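Local coordinates for protein serpin (PDB 5HGC) that binds cortisol and belongs to the serpin family, whose members are mostly inhibitors of serine proteases, at residues 21-26 / 247-252; 164-169 / 313-318; 268-273 / 346-351. All blocks are in the same frame, centred on the assembly; numbering follows the deposited sequence.

Contact 1 of 3, residues 21-26 / 247-252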
loop_
_atom_site.group_PDB
_atom_site.type_symbol
_atom_site.label_atom_id
_atom_site.label_comp_id
_atom_site.label_asym_id
_atom_site.label_seq_id
_atom_site.Cartn_x
_atom_site.Cartn_y
_atom_site.Cartn_z
ATOM N N GLN A 21 8.693 -6.143 5.914
ATOM C CA GLN A 21 8.639 -7.627 6.042
ATOM C C GLN A 21 7.633 -8.214 5.092
ATOM O O GLN A 21 7.873 -9.266 4.487
ATOM C CB GLN A 21 8.281 -8.131 7.423
ATOM C CG GLN A 21 9.192 -7.643 8.505
ATOM C CD GLN A 21 8.558 -7.795 9.859
ATOM O OE1 GLN A 21 7.838 -8.796 10.108
ATOM N NE2 GLN A 21 8.814 -6.803 10.756
ATOM N N PHE A 22 6.497 -7.536 4.968
ATOM C CA PHE A 22 5.462 -8.031 4.109
ATOM C C PHE A 22 6.029 -8.152 2.711
ATOM O O PHE A 22 5.858 -9.228 2.079
ATOM C CB PHE A 22 4.225 -7.131 4.139
ATOM C CG PHE A 22 3.051 -7.705 3.405
ATOM C CD1 PHE A 22 2.922 -7.551 2.034
ATOM C CD2 PHE A 22 2.039 -8.392 4.101
ATOM C CE1 PHE A 22 1.827 -8.101 1.358
ATOM C CE2 PHE A 22 0.935 -8.918 3.435
ATOM C CZ PHE A 22 0.833 -8.798 2.056
ATOM N N PHE A 23 6.676 -7.056 2.247
ATOM C CA PHE A 23 7.351 -6.991 0.943
ATOM C C PHE A 23 8.358 -8.132 0.710
ATOM O O PHE A 23 8.291 -8.782 -0.354
ATOM C CB PHE A 23 8.090 -5.655 0.756
ATOM C CG PHE A 23 8.653 -5.469 -0.627
ATOM C CD1 PHE A 23 7.815 -5.443 -1.750
ATOM C CD2 PHE A 23 10.015 -5.368 -0.830
ATOM C CE1 PHE A 23 8.307 -5.256 -3.047
ATOM C CE2 PHE A 23 10.517 -5.197 -2.138
ATOM C CZ PHE A 23 9.661 -5.130 -3.244
ATOM N N ARG A 24 9.264 -8.365 1.689
ATOM C CA ARG A 24 10.252 -9.468 1.621
ATOM C C ARG A 24 9.577 -10.807 1.405
ATOM O O ARG A 24 9.972 -11.530 0.494
ATOM C CB ARG A 24 11.302 -9.460 2.778
ATOM C CG ARG A 24 12.107 -8.140 2.798
ATOM C CD ARG A 24 13.345 -8.109 3.663
ATOM N NE ARG A 24 13.082 -8.129 5.105
ATOM C CZ ARG A 24 12.660 -7.091 5.845
ATOM N NH1 ARG A 24 12.397 -5.909 5.296
ATOM N NH2 ARG A 24 12.475 -7.240 7.154
ATOM N N GLU A 25 8.511 -11.071 2.179
ATOM C CA GLU A 25 7.693 -12.297 2.105
ATOM C C GLU A 25 7.042 -12.514 0.774
ATOM O O GLU A 25 7.140 -13.598 0.203
ATOM C CB GLU A 25 6.588 -12.329 3.174
ATOM C CG GLU A 25 7.017 -12.722 4.582
ATOM C CD GLU A 25 7.680 -14.117 4.693
ATOM O OE1 GLU A 25 7.534 -15.015 3.790
ATOM O OE2 GLU A 25 8.350 -14.298 5.739
ATOM N N VAL A 26 6.376 -11.485 0.268
ATOM C CA VAL A 26 5.595 -11.612 -0.959
ATOM C C VAL A 26 6.468 -11.788 -2.215
ATOM O O VAL A 26 6.067 -12.481 -3.147
ATOM C CB VAL A 26 4.532 -10.476 -1.072
ATOM C CG1 VAL A 26 5.162 -9.108 -1.328
ATOM C CG2 VAL A 26 3.458 -10.814 -2.103
ATOM N N GLN A 247 18.600 -8.957 -4.849
ATOM C CA GLN A 247 19.394 -8.455 -3.733
ATOM C C GLN A 247 18.705 -7.272 -2.998
ATOM O O GLN A 247 18.642 -7.259 -1.753
ATOM C CB GLN A 247 20.800 -8.112 -4.242
ATOM C CG GLN A 247 21.902 -8.134 -3.184
ATOM C CD GLN A 247 22.445 -6.748 -2.815
ATOM O OE1 GLN A 247 22.728 -5.902 -3.701
ATOM N NE2 GLN A 247 22.623 -6.519 -1.493
ATOM N N LEU A 248 18.194 -6.308 -3.783
ATOM C CA LEU A 248 17.415 -5.184 -3.289
ATOM C C LEU A 248 16.162 -5.638 -2.495
ATOM O O LEU A 248 15.980 -5.199 -1.337
ATOM C CB LEU A 248 16.994 -4.299 -4.449
ATOM C CG LEU A 248 16.103 -3.106 -4.091
ATOM C CD1 LEU A 248 16.781 -2.141 -3.114
ATOM C CD2 LEU A 248 15.738 -2.398 -5.377
ATOM N N GLU A 249 15.333 -6.502 -3.116
ATOM C CA GLU A 249 14.214 -7.204 -2.430
ATOM C C GLU A 249 14.567 -7.742 -1.045
ATOM O O GLU A 249 13.833 -7.479 -0.099
ATOM C CB GLU A 249 13.688 -8.389 -3.237
ATOM C CG GLU A 249 12.988 -7.999 -4.506
ATOM C CD GLU A 249 12.674 -9.195 -5.396
ATOM O OE1 GLU A 249 13.100 -10.345 -5.113
ATOM O OE2 GLU A 249 11.970 -8.974 -6.398
ATOM N N GLN A 250 15.674 -8.483 -0.932
ATOM C CA GLN A 250 16.024 -9.182 0.316
ATOM C C GLN A 250 16.564 -8.264 1.412
ATOM O O GLN A 250 16.640 -8.645 2.564
ATOM C CB GLN A 250 17.030 -10.316 0.064
ATOM C CG GLN A 250 16.488 -11.583 -0.606
ATOM C CD GLN A 250 17.566 -12.351 -1.434
ATOM O OE1 GLN A 250 18.799 -12.112 -1.336
ATOM N NE2 GLN A 250 17.095 -13.254 -2.279
ATOM N N THR A 251 16.950 -7.057 1.059
ATOM C CA THR A 251 17.586 -6.131 1.996
ATOM C C THR A 251 16.608 -5.052 2.402
ATOM O O THR A 251 16.726 -4.498 3.488
ATOM C CB THR A 251 18.705 -5.386 1.239
ATOM O OG1 THR A 251 19.439 -6.337 0.482
ATOM C CG2 THR A 251 19.634 -4.490 2.146
ATOM N N LEU A 252 15.692 -4.701 1.496
ATOM C CA LEU A 252 14.995 -3.426 1.601
ATOM C C LEU A 252 14.261 -3.355 2.958
ATOM O O LEU A 252 13.487 -4.243 3.326
ATOM C CB LEU A 252 14.071 -3.213 0.394
ATOM C CG LEU A 252 13.267 -1.905 0.430
ATOM C CD1 LEU A 252 14.125 -0.655 0.239
ATOM C CD2 LEU A 252 12.136 -1.966 -0.595
#
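Helix segments 21-26 and 247-251 run in roughly opposed directions, their axes inclined at 138° and 9.0 Å apart at closest approach, with Arg24 and Gln250 the nearest backbone pair. Two neighbouring residues of the first helix do most of the work, one apolar and one cationic. Phe23 holds its CG anti to the backbone N (chi1 -173°), which carries the ring across to the second segment. There CE2 meets the methyl CD2 of Leu252 at 3.9 Å, the two side chains crossing obliquely, and the same ring carbon lies 4.2 Å from CA of Glu249. The carboxylate of Glu249 looks elsewhere, to a salt bridge with Lys372.

Arg24 leaves the helix with CG beside its own backbone N and then bends at chi3. Its CG rests 3.4 Å from the carbonyl O of Glu249, while the edge of the guanidinium reaches the chain just beyond: NH1 donates to Leu252 O at 2.8 Å, a weak bond because its N-H...O angle is only 128°. CA of Gln21 sits on one face of the guanidinium, displaced toward its rim. Leu356 of strand 355-361 touches both Phe23 and Leu252, and Ile257, a residue of the cortisol pocket, also meets Leu252, whose side chain is about 9 Å from the steroid. This is helix-to-helix packing of the serpin fold, against a core strand and one layer behind the hormone site.

Contact 2 of 3, residues 164-169 / 313-318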
loop_
_atom_site.group_PDB
_atom_site.type_symbol
_atom_site.label_atom_id
_atom_site.label_comp_id
_atom_site.label_asym_id
_atom_site.label_seq_id
_atom_site.Cartn_x
_atom_site.Cartn_y
_atom_site.Cartn_z
ATOM N N GLN A 164 -19.233 -21.649 2.498
ATOM C CA GLN A 164 -19.010 -21.700 3.926
ATOM C C GLN A 164 -18.207 -20.523 4.590
ATOM O O GLN A 164 -17.655 -20.669 5.727
ATOM C CB GLN A 164 -18.339 -23.031 4.223
ATOM C CG GLN A 164 -19.324 -24.059 4.739
ATOM C CD GLN A 164 -18.621 -25.169 5.468
ATOM O OE1 GLN A 164 -17.697 -25.799 4.910
ATOM N NE2 GLN A 164 -19.040 -25.424 6.728
ATOM N N THR A 165 -18.114 -19.389 3.877
ATOM C CA THR A 165 -17.332 -18.240 4.339
ATOM C C THR A 165 -17.989 -17.736 5.592
ATOM O O THR A 165 -19.183 -17.534 5.653
ATOM C CB THR A 165 -17.277 -17.126 3.285
ATOM O OG1 THR A 165 -16.646 -17.631 2.109
ATOM C CG2 THR A 165 -16.476 -15.938 3.763
ATOM N N VAL A 166 -17.189 -17.568 6.613
ATOM C CA VAL A 166 -17.699 -16.994 7.834
ATOM C C VAL A 166 -17.591 -15.455 7.712
ATOM O O VAL A 166 -18.596 -14.746 7.818
ATOM C CB VAL A 166 -16.953 -17.621 9.026
ATOM C CG1 VAL A 166 -17.260 -16.908 10.315
ATOM C CG2 VAL A 166 -17.353 -19.089 9.178
ATOM N N MET A 167 -16.372 -14.960 7.439
ATOM C CA MET A 167 -16.087 -13.512 7.299
ATOM C C MET A 167 -15.025 -13.249 6.234
ATOM O O MET A 167 -13.968 -13.898 6.208
ATOM C CB MET A 167 -15.658 -12.923 8.648
ATOM C CG MET A 167 -15.069 -11.539 8.554
ATOM S SD MET A 167 -14.902 -10.741 10.152
ATOM C CE MET A 167 -13.674 -11.763 10.934
ATOM N N LEU A 168 -15.360 -12.336 5.339
ATOM C CA LEU A 168 -14.462 -11.735 4.395
ATOM C C LEU A 168 -14.004 -10.349 4.914
ATOM O O LEU A 168 -14.821 -9.460 5.132
ATOM C CB LEU A 168 -15.199 -11.583 3.052
ATOM C CG LEU A 168 -14.421 -10.814 1.973
ATOM C CD1 LEU A 168 -13.121 -11.534 1.600
ATOM C CD2 LEU A 168 -15.228 -10.543 0.723
ATOM N N LEU A 169 -12.706 -10.160 5.133
ATOM C CA LEU A 169 -12.155 -8.801 5.405
ATOM C C LEU A 169 -11.663 -8.246 4.102
ATOM O O LEU A 169 -10.772 -8.827 3.495
ATOM C CB LEU A 169 -11.020 -8.858 6.421
ATOM C CG LEU A 169 -10.274 -7.573 6.788
ATOM C CD1 LEU A 169 -11.141 -6.496 7.432
ATOM C CD2 LEU A 169 -9.157 -7.981 7.738
ATOM N N LYS A 313 -14.010 -16.489 12.801
ATOM C CA LYS A 313 -12.615 -16.509 12.358
ATOM C C LYS A 313 -12.598 -15.829 11.001
ATOM O O LYS A 313 -13.651 -15.666 10.354
ATOM C CB LYS A 313 -12.091 -17.952 12.227
ATOM C CG LYS A 313 -12.671 -18.688 11.011
ATOM C CD LYS A 313 -12.167 -20.119 10.944
ATOM C CE LYS A 313 -12.993 -20.894 9.918
ATOM N NZ LYS A 313 -13.006 -22.353 10.226
ATOM N N VAL A 314 -11.417 -15.439 10.540
ATOM C CA VAL A 314 -11.353 -14.724 9.277
ATOM C C VAL A 314 -11.205 -15.781 8.235
ATOM O O VAL A 314 -10.218 -16.478 8.245
ATOM C CB VAL A 314 -10.196 -13.692 9.259
ATOM C CG1 VAL A 314 -10.129 -12.940 7.940
ATOM C CG2 VAL A 314 -10.380 -12.730 10.417
ATOM N N SER A 315 -12.194 -15.912 7.358
ATOM C CA SER A 315 -12.144 -16.929 6.305
ATOM C C SER A 315 -11.195 -16.503 5.174
ATOM O O SER A 315 -10.425 -17.293 4.678
ATOM C CB SER A 315 -13.544 -17.244 5.726
ATOM O OG SER A 315 -14.414 -17.767 6.700
ATOM N N LYS A 316 -11.259 -15.235 4.799
ATOM C CA LYS A 316 -10.623 -14.722 3.610
ATOM C C LYS A 316 -10.405 -13.223 3.908
ATOM O O LYS A 316 -11.298 -12.569 4.471
ATOM C CB LYS A 316 -11.571 -14.931 2.448
ATOM C CG LYS A 316 -10.964 -15.681 1.286
ATOM C CD LYS A 316 -11.546 -15.224 -0.073
ATOM C CE LYS A 316 -10.896 -15.953 -1.264
ATOM N NZ LYS A 316 -11.147 -15.344 -2.589
ATOM N N VAL A 317 -9.192 -12.723 3.625
ATOM C CA VAL A 317 -8.872 -11.282 3.573
ATOM C C VAL A 317 -8.316 -10.996 2.221
ATOM O O VAL A 317 -7.279 -11.531 1.853
ATOM C CB VAL A 317 -7.957 -10.783 4.701
ATOM C CG1 VAL A 317 -6.840 -11.756 5.030
ATOM C CG2 VAL A 317 -7.420 -9.371 4.422
ATOM N N VAL A 318 -9.067 -10.215 1.453
ATOM C CA VAL A 318 -8.661 -9.721 0.136
ATOM C C VAL A 318 -8.206 -8.278 0.238
ATOM O O VAL A 318 -8.922 -7.454 0.810
ATOM C CB VAL A 318 -9.782 -9.827 -0.899
ATOM C CG1 VAL A 318 -9.237 -9.482 -2.283
ATOM C CG2 VAL A 318 -10.260 -11.273 -0.922
#
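Strands 167-169 and 316-318 run parallel, 4.7 Å apart with axes at 23°, and are in register with Leu168 beside Lys316 and Leu169 beside Val317. Regular pairing begins only after a kink, and Met167 O marks the change: it accepts from Ser315 N at 2.9 Å, in the carbonyl plane, and weakly from Lys316 N at 3.3 Å. Beyond it, Leu169 N donates to Lys316 O and Val318 N to Leu169 O, the latter nearly along the C=O axis.

Ahead of the strands, a side chain takes over from the backbone. Ser315 sets OG beside its own N (chi1 -62°) and receives Val166 N at 2.8 Å along a nearly straight line (160°), while its CB meets the methyl CG2 of Thr165. Met167 runs extended to its sulfur and then bends, so that the terminal CE crosses obliquely to CG2 of Val314 at 3.5 Å. On the side of the sheet carrying Leu168, that residue's CD1 lies 3.8 Å from both Lys316 CB and Val318 CG2. On the other side Leu169 and Val317 lie alongside one another, CD2 to CG2 at 4.0 Å, and Phe46 of helix 39-52 touches both. Lys313 turns away, its NZ bonded to Asn299.

In serpins these two central strands part to admit the reactive-centre loop. Their direct pairing here is consistent with a loop that has not inserted, and suggests that these backbone bonds, and the one from Val166 N to Ser315 OG, would probably have to break if insertion extended this far.

Contact 3 of 3, residues 268-273 / 346-351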
loop_
_atom_site.group_PDB
_atom_site.type_symbol
_atom_site.label_atom_id
_atom_site.label_comp_id
_atom_site.label_asym_id
_atom_site.label_seq_id
_atom_site.Cartn_x
_atom_site.Cartn_y
_atom_site.Cartn_z
ATOM N N PHE A 268 20.045 18.317 -11.606
ATOM C CA PHE A 268 19.417 18.554 -12.906
ATOM C C PHE A 268 19.679 17.356 -13.859
ATOM O O PHE A 268 20.805 16.810 -13.931
ATOM C CB PHE A 268 19.937 19.846 -13.473
ATOM C CG PHE A 268 19.241 20.286 -14.711
ATOM C CD1 PHE A 268 18.109 21.118 -14.625
ATOM C CD2 PHE A 268 19.709 19.889 -15.964
ATOM C CE1 PHE A 268 17.457 21.558 -15.797
ATOM C CE2 PHE A 268 19.080 20.294 -17.121
ATOM C CZ PHE A 268 17.942 21.129 -17.054
ATOM N N MET A 269 18.622 16.909 -14.544
ATOM C CA MET A 269 18.653 15.655 -15.316
ATOM C C MET A 269 17.548 15.524 -16.330
ATOM O O MET A 269 16.511 16.235 -16.270
ATOM C CB MET A 269 18.610 14.429 -14.398
ATOM C CG MET A 269 17.318 14.266 -13.625
ATOM S SD MET A 269 17.256 12.835 -12.522
ATOM C CE MET A 269 18.184 13.462 -11.133
ATOM N N ASN A 270 17.761 14.571 -17.222
ATOM C CA ASN A 270 16.740 14.112 -18.120
ATOM C C ASN A 270 16.136 12.887 -17.502
ATOM O O ASN A 270 16.882 11.928 -17.157
ATOM C CB ASN A 270 17.379 13.765 -19.440
ATOM C CG ASN A 270 17.924 14.999 -20.102
ATOM O OD1 ASN A 270 17.177 15.954 -20.337
ATOM N ND2 ASN A 270 19.235 15.043 -20.294
ATOM N N LEU A 271 14.811 12.945 -17.318
ATOM C CA LEU A 271 14.073 11.895 -16.607
ATOM C C LEU A 271 13.061 11.301 -17.549
ATOM O O LEU A 271 12.255 12.036 -18.169
ATOM C CB LEU A 271 13.416 12.387 -15.310
ATOM C CG LEU A 271 12.781 11.293 -14.434
ATOM C CD1 LEU A 271 13.730 10.195 -13.939
ATOM C CD2 LEU A 271 12.060 11.969 -13.259
ATOM N N TYR A 272 13.159 9.978 -17.668
ATOM C CA TYR A 272 12.263 9.197 -18.446
ATOM C C TYR A 272 11.588 8.222 -17.506
ATOM O O TYR A 272 12.246 7.446 -16.790
ATOM C CB TYR A 272 13.007 8.453 -19.553
ATOM C CG TYR A 272 13.481 9.340 -20.667
ATOM C CD1 TYR A 272 12.656 9.620 -21.765
ATOM C CD2 TYR A 272 14.763 9.891 -20.640
ATOM C CE1 TYR A 272 13.089 10.440 -22.796
ATOM C CE2 TYR A 272 15.204 10.702 -21.660
ATOM C CZ TYR A 272 14.365 10.973 -22.733
ATOM O OH TYR A 272 14.804 11.815 -23.720
ATOM N N PHE A 273 10.265 8.267 -17.502
ATOM C CA PHE A 273 9.487 7.464 -16.559
ATOM C C PHE A 273 8.202 7.007 -17.194
ATOM O O PHE A 273 7.546 7.806 -17.807
ATOM C CB PHE A 273 9.211 8.219 -15.262
ATOM C CG PHE A 273 8.685 7.334 -14.185
ATOM C CD1 PHE A 273 9.506 6.389 -13.595
ATOM C CD2 PHE A 273 7.348 7.398 -13.807
ATOM C CE1 PHE A 273 9.038 5.537 -12.611
ATOM C CE2 PHE A 273 6.843 6.537 -12.819
ATOM C CZ PHE A 273 7.695 5.601 -12.215
ATOM N N PRO A 346 23.851 17.200 -19.136
ATOM C CA PRO A 346 23.230 16.693 -17.893
ATOM C C PRO A 346 22.969 15.161 -17.947
ATOM O O PRO A 346 22.820 14.557 -19.051
ATOM C CB PRO A 346 21.891 17.468 -17.803
ATOM C CG PRO A 346 21.869 18.429 -18.981
ATOM C CD PRO A 346 22.931 18.036 -19.962
ATOM N N PRO A 347 22.917 14.517 -16.772
ATOM C CA PRO A 347 22.616 13.048 -16.731
ATOM C C PRO A 347 21.233 12.741 -17.298
ATOM O O PRO A 347 20.378 13.648 -17.374
ATOM C CB PRO A 347 22.660 12.698 -15.242
ATOM C CG PRO A 347 22.675 14.008 -14.548
ATOM C CD PRO A 347 23.251 15.060 -15.455
ATOM N N THR A 348 21.053 11.503 -17.755
ATOM C CA THR A 348 19.760 10.999 -18.177
ATOM C C THR A 348 19.488 9.763 -17.332
ATOM O O THR A 348 20.354 8.895 -17.256
ATOM C CB THR A 348 19.808 10.600 -19.659
ATOM O OG1 THR A 348 20.116 11.749 -20.425
ATOM C CG2 THR A 348 18.485 10.057 -20.164
ATOM N N ILE A 349 18.322 9.696 -16.686
ATOM C CA ILE A 349 17.866 8.474 -15.983
ATOM C C ILE A 349 16.594 7.994 -16.670
ATOM O O ILE A 349 15.642 8.762 -16.855
ATOM C CB ILE A 349 17.535 8.700 -14.487
ATOM C CG1 ILE A 349 18.694 9.401 -13.733
ATOM C CG2 ILE A 349 17.109 7.398 -13.786
ATOM C CD1 ILE A 349 20.034 8.685 -13.747
ATOM N N GLU A 350 16.595 6.727 -17.069
ATOM C CA GLU A 350 15.474 6.179 -17.809
ATOM C C GLU A 350 14.931 4.910 -17.142
ATOM O O GLU A 350 15.619 3.913 -17.051
ATOM C CB GLU A 350 15.866 5.937 -19.261
ATOM C CG GLU A 350 14.768 5.216 -20.016
ATOM C CD GLU A 350 14.947 5.203 -21.514
ATOM O OE1 GLU A 350 16.121 5.171 -21.979
ATOM O OE2 GLU A 350 13.888 5.219 -22.192
ATOM N N PHE A 351 13.707 4.955 -16.637
ATOM C CA PHE A 351 13.162 3.774 -15.963
ATOM C C PHE A 351 12.611 2.868 -17.046
ATOM O O PHE A 351 11.453 2.967 -17.450
ATOM C CB PHE A 351 12.103 4.204 -14.954
ATOM C CG PHE A 351 12.688 4.731 -13.680
ATOM C CD1 PHE A 351 13.211 6.053 -13.618
ATOM C CD2 PHE A 351 12.761 3.909 -12.547
ATOM C CE1 PHE A 351 13.795 6.541 -12.449
ATOM C CE2 PHE A 351 13.328 4.405 -11.379
ATOM C CZ PHE A 351 13.866 5.710 -11.318
#
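Asn270 O is the most closely held polar atom, gripped twice: Ile349 N donates to it at 2.7 Å, nearly along the C=O axis, and CA of Thr348 adds a C-H...O contact at 3.2 Å. Three further backbone bonds complete the parallel pairing of strand 268-273 with segment 346-351. Asn270 N reaches Pro347 O almost straight (172°), Tyr272 N reaches Ile349 O, and Phe351 N approaches Tyr272 O from above the carbonyl plane.

Phe273, with CG anti to its backbone N, presents its edge to the face of Phe351 in a T-shaped stack, centroids 5.3 Å apart and planes at 77°. The rim of Phe351 meets CD1 of Leu271 through CE1 at 3.9 Å, and Phe355 adds a further edge-to-face partner. An alanine at Phe351 would probably loosen this end of the pairing, since the rings of Phe273 and Phe355 would lose their partner and Leu271 its contact.

On the side bearing Asn270 and Tyr272, the edge of the tyrosine ring lies 3.7 Å from Thr348 CG2 through CE2, and CB of Tyr272 packs on CG of Glu350. Arg191 forms a salt bridge with Glu350 and a cation-pi contact with Tyr272, while Asn270 OD1 bonds to Tyr207. At the far end, CB of Pro346 sits in the plane of the Phe268 ring, 3.7 Å from CD2.

Near-straight backbone bonds and aromatic packing thus fasten the segment that follows the serpin reactive-centre loop, the strand that is released in serpins known to turn latent, such as PAI-1.

From the N terminus, the chain passes through helix 12-29, and contact 1 closes a loop of 220 residues when helix 245-251 returns to it. Contact 2 opens inside that loop, at 164-169, and closes after it, at 313-318, so the two cross. Contact 3 follows contact 1 in series but crosses contact 2, opening at 268-273 before 313-318 and closing at 346-351. The centres of contacts 2 and 3 are about 46 Å apart, on opposite sides of the molecule's centre, yet strand 265-283 pairs with both 316-325 and 348-350. Contact 1 packs helix on helix, contact 2 pairs the central loop-accepting strands, and contact 3 pairs strands at the far end of the fold.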